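Local coordinates for protein-L-isoaspartate O-methyltransferase beta-aspartate methyltransferase (Plasmodium falciparum, PDB 2PBF) that probably methylates the abnormal isoaspartyl residues of damaged proteins with S-adenosyl-L-methionine as methyl donor, an early step in their repair, at residues Pro52-Ile55 with Val59-Ser62. Numbering follows the deposited sequence.
Sequences PVYI and VTIS. With SAH (S-adenosyl-L-homocysteine), chain C.
V53 and I61 form a hydrogen-bonded pair in a short antiparallel β-hairpin, each holding the other through both backbone groups: V53 N donates to I61 O at 3.1 Å, and I61 N returns a bond of 3.0 Å to V53 O from a position tilted out of the carbonyl plane. A third bond, I55 N to V59 O (2.8 Å), is straighter, at 167°, and lies in the plane of the acceptor carbonyl. V53 and I61 also meet by their side chains on one face of the hairpin. I61 CG2 comes to 3.8 Å from V53 CB and closer still to V53 O, while I61 CG1, anti to the backbone N, leads the rest of the chain away from V53 and lies near the carboxylate of S-adenosyl-L-homocysteine. From the first strand, I55 reaches back across: CG1 lies anti to the carbonyl carbon (chi1 -47°), and the extended chain lays I55 CD1 3.5 Å from I61 N and against I61 CB. Y54 and T60 are a non-hydrogen-bonded pair whose side chains diverge, yet T60 CG2 lies at the edge of the tyrosine ring and near Y54 CA, and CD1 of the Y54 ring comes to 3.4 Å from V59 O. Y54 OH is hydrogen-bonded to G58 N in the connecting turn.

V59 and S62, the latter just past the strand, meet the cofactor product: V59 CG1 packs on the ribose at C3' (3.6 Å), and S62 N gives a nearly linear bond to the ligand carboxylate O (3.0 Å, 173°). Around the hairpin, helix 119-132 receives I55 and V59 through L121, H67 of helix 64-74 touches I61 and S62, and the loop residue I43 packs against V53 and I61.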
ATOM      1  N   PRO A  52      -5.006  -8.722 -11.430  1.00 28.83           N
ATOM      2  CA  PRO A  52      -5.579  -7.412 -11.141  1.00 29.78           C
ATOM      3  C   PRO A  52      -7.004  -7.354 -11.656  1.00 30.23           C
ATOM      4  O   PRO A  52      -7.334  -8.057 -12.609  1.00 30.17           O
ATOM      5  CB  PRO A  52      -4.704  -6.440 -11.964  1.00 28.68           C
ATOM      6  CG  PRO A  52      -3.526  -7.196 -12.359  1.00 29.98           C
ATOM      7  CD  PRO A  52      -3.971  -8.624 -12.474  1.00 29.07           C
ATOM      8  N   VAL A  53      -7.839  -6.533 -11.028  1.00 31.12           N
ATOM      9  CA  VAL A  53      -9.249  -6.473 -11.378  1.00 31.48           C
ATOM     10  C   VAL A  53      -9.634  -5.003 -11.501  1.00 32.62           C
ATOM     11  O   VAL A  53      -9.461  -4.206 -10.572  1.00 32.66           O
ATOM     12  CB  VAL A  53     -10.159  -7.255 -10.361  1.00 31.56           C
ATOM     13  CG1 VAL A  53     -11.615  -7.227 -10.785  1.00 31.92           C
ATOM     14  CG2 VAL A  53      -9.704  -8.714 -10.186  1.00 30.15           C
ATOM     15  N   TYR A  54     -10.137  -4.646 -12.679  1.00 33.53           N
ATOM     16  CA  TYR A  54     -10.481  -3.270 -12.997  1.00 33.69           C
ATOM     17  C   TYR A  54     -11.512  -2.636 -12.066  1.00 33.92           C
ATOM     18  O   TYR A  54     -12.518  -3.251 -11.747  1.00 34.76           O
ATOM     19  CB  TYR A  54     -10.989  -3.172 -14.427  1.00 33.96           C
ATOM     20  CG  TYR A  54     -11.154  -1.743 -14.875  1.00 31.56           C
ATOM     21  CD1 TYR A  54     -10.042  -0.933 -15.111  1.00 31.06           C
ATOM     22  CD2 TYR A  54     -12.425  -1.201 -15.045  1.00 31.38           C
ATOM     23  CE1 TYR A  54     -10.212   0.405 -15.516  1.00 29.76           C
ATOM     24  CE2 TYR A  54     -12.608   0.103 -15.450  1.00 32.30           C
ATOM     25  CZ  TYR A  54     -11.499   0.905 -15.675  1.00 32.98           C
ATOM     26  OH  TYR A  54     -11.699   2.187 -16.089  1.00 33.30           O
ATOM     27  N   ILE A  55     -11.249  -1.396 -11.650  1.00 34.05           N
ATOM     28  CA  ILE A  55     -12.201  -0.636 -10.850  1.00 34.58           C
ATOM     29  C   ILE A  55     -12.893   0.424 -11.709  1.00 34.88           C
ATOM     30  O   ILE A  55     -14.086   0.330 -11.974  1.00 35.81           O
ATOM     31  CB  ILE A  55     -11.545   0.022  -9.594  1.00 34.37           C
ATOM     32  CG1 ILE A  55     -10.676  -0.993  -8.842  1.00 34.22           C
ATOM     33  CG2 ILE A  55     -12.622   0.594  -8.676  1.00 34.12           C
ATOM     34  CD1 ILE A  55      -9.680  -0.378  -7.843  1.00 34.14           C
ATOM     35  N   VAL A  59      -7.799   2.252 -13.629  1.00 34.20           N
ATOM     36  CA  VAL A  59      -7.093   1.586 -12.537  1.00 33.95           C
ATOM     37  C   VAL A  59      -7.673   0.264 -12.044  1.00 33.13           C
ATOM     38  O   VAL A  59      -8.878   0.033 -12.036  1.00 32.75           O
ATOM     39  CB  VAL A  59      -6.763   2.556 -11.341  1.00 34.79           C
ATOM     40  CG1 VAL A  59      -6.161   3.892 -11.848  1.00 33.37           C
ATOM     41  CG2 VAL A  59      -7.990   2.771 -10.449  1.00 34.16           C
ATOM     42  N   THR A  60      -6.759  -0.605 -11.641  1.00 32.65           N
ATOM     43  CA  THR A  60      -7.094  -1.900 -11.109  1.00 32.74           C
ATOM     44  C   THR A  60      -6.708  -1.972  -9.629  1.00 31.24           C
ATOM     45  O   THR A  60      -5.805  -1.260  -9.165  1.00 31.78           O
ATOM     46  CB  THR A  60      -6.365  -3.019 -11.893  1.00 32.95           C
ATOM     47  OG1 THR A  60      -4.958  -2.771 -11.839  1.00 35.44           O
ATOM     48  CG2 THR A  60      -6.818  -3.056 -13.379  1.00 33.83           C
ATOM     49  N   ILE A  61      -7.427  -2.806  -8.881  1.00 29.77           N
ATOM     50  CA  ILE A  61      -6.920  -3.295  -7.611  1.00 27.91           C
ATOM     51  C   ILE A  61      -5.826  -4.284  -8.027  1.00 27.69           C
ATOM     52  O   ILE A  61      -6.017  -5.063  -8.955  1.00 27.05           O
ATOM     53  CB  ILE A  61      -8.031  -3.975  -6.780  1.00 28.57           C
ATOM     54  CG1 ILE A  61      -7.488  -4.518  -5.439  1.00 27.88           C
ATOM     55  CG2 ILE A  61      -8.683  -5.097  -7.574  1.00 26.25           C
ATOM     56  CD1 ILE A  61      -8.595  -5.018  -4.487  1.00 27.34           C
ATOM     57  N   SER A  62      -4.675  -4.238  -7.375  1.00 27.66           N
ATOM     58  CA  SER A  62      -3.568  -5.124  -7.749  1.00 27.04           C
ATOM     59  C   SER A  62      -3.882  -6.624  -7.556  1.00 27.18           C
ATOM     60  O   SER A  62      -4.793  -7.000  -6.803  1.00 26.32           O
ATOM     61  CB  SER A  62      -2.289  -4.726  -7.019  1.00 26.82           C
ATOM     62  OG  SER A  62      -2.003  -3.346  -7.225  1.00 26.72           O
TER
HETATM   63  N   SAH C 301      -2.786  -0.346  -3.830  1.00 26.69           N
HETATM   64  CA  SAH C 301      -3.848  -0.122  -4.843  1.00 25.82           C
HETATM   65  CB  SAH C 301      -3.206   0.118  -6.186  1.00 25.87           C
HETATM   66  CG  SAH C 301      -4.217   0.800  -7.097  1.00 26.37           C
HETATM   67  SD  SAH C 301      -3.523   1.138  -8.718  1.00 30.06           S
HETATM   68  C   SAH C 301      -4.866  -1.264  -4.922  1.00 26.11           C
HETATM   69  O   SAH C 301      -4.457  -2.427  -4.936  1.00 24.73           O
HETATM   70  OXT SAH C 301      -6.102  -1.036  -4.967  1.00 24.57           O
HETATM   71  C5' SAH C 301      -2.562   2.597  -8.247  1.00 30.80           C
HETATM   72  C4' SAH C 301      -3.367   3.801  -7.754  1.00 30.88           C
HETATM   73  O4' SAH C 301      -2.495   4.897  -7.752  1.00 32.06           O
HETATM   74  C3' SAH C 301      -4.569   4.220  -8.588  1.00 30.09           C
HETATM   75  O3' SAH C 301      -5.732   4.173  -7.777  1.00 28.25           O
HETATM   76  C2' SAH C 301      -4.245   5.633  -9.050  1.00 30.61           C
HETATM   77  O2' SAH C 301      -5.384   6.463  -9.082  1.00 30.16           O
HETATM   78  C1' SAH C 301      -3.253   6.072  -7.992  1.00 30.67           C
HETATM   79  N9  SAH C 301      -2.299   7.127  -8.398  1.00 31.12           N
HETATM   80  C8  SAH C 301      -1.702   7.251  -9.620  1.00 31.73           C
HETATM   81  N7  SAH C 301      -0.860   8.309  -9.569  1.00 32.36           N
HETATM   82  C5  SAH C 301      -0.925   8.882  -8.347  1.00 29.82           C
HETATM   83  C6  SAH C 301      -0.300   9.999  -7.781  1.00 31.26           C
HETATM   84  N6  SAH C 301       0.559  10.755  -8.453  1.00 29.90           N
HETATM   85  N1  SAH C 301      -0.553  10.318  -6.472  1.00 32.96           N
HETATM   86  C2  SAH C 301      -1.445   9.559  -5.737  1.00 30.97           C
HETATM   87  N3  SAH C 301      -2.056   8.479  -6.321  1.00 30.07           N
HETATM   88  C4  SAH C 301      -1.811   8.135  -7.604  1.00 29.94           C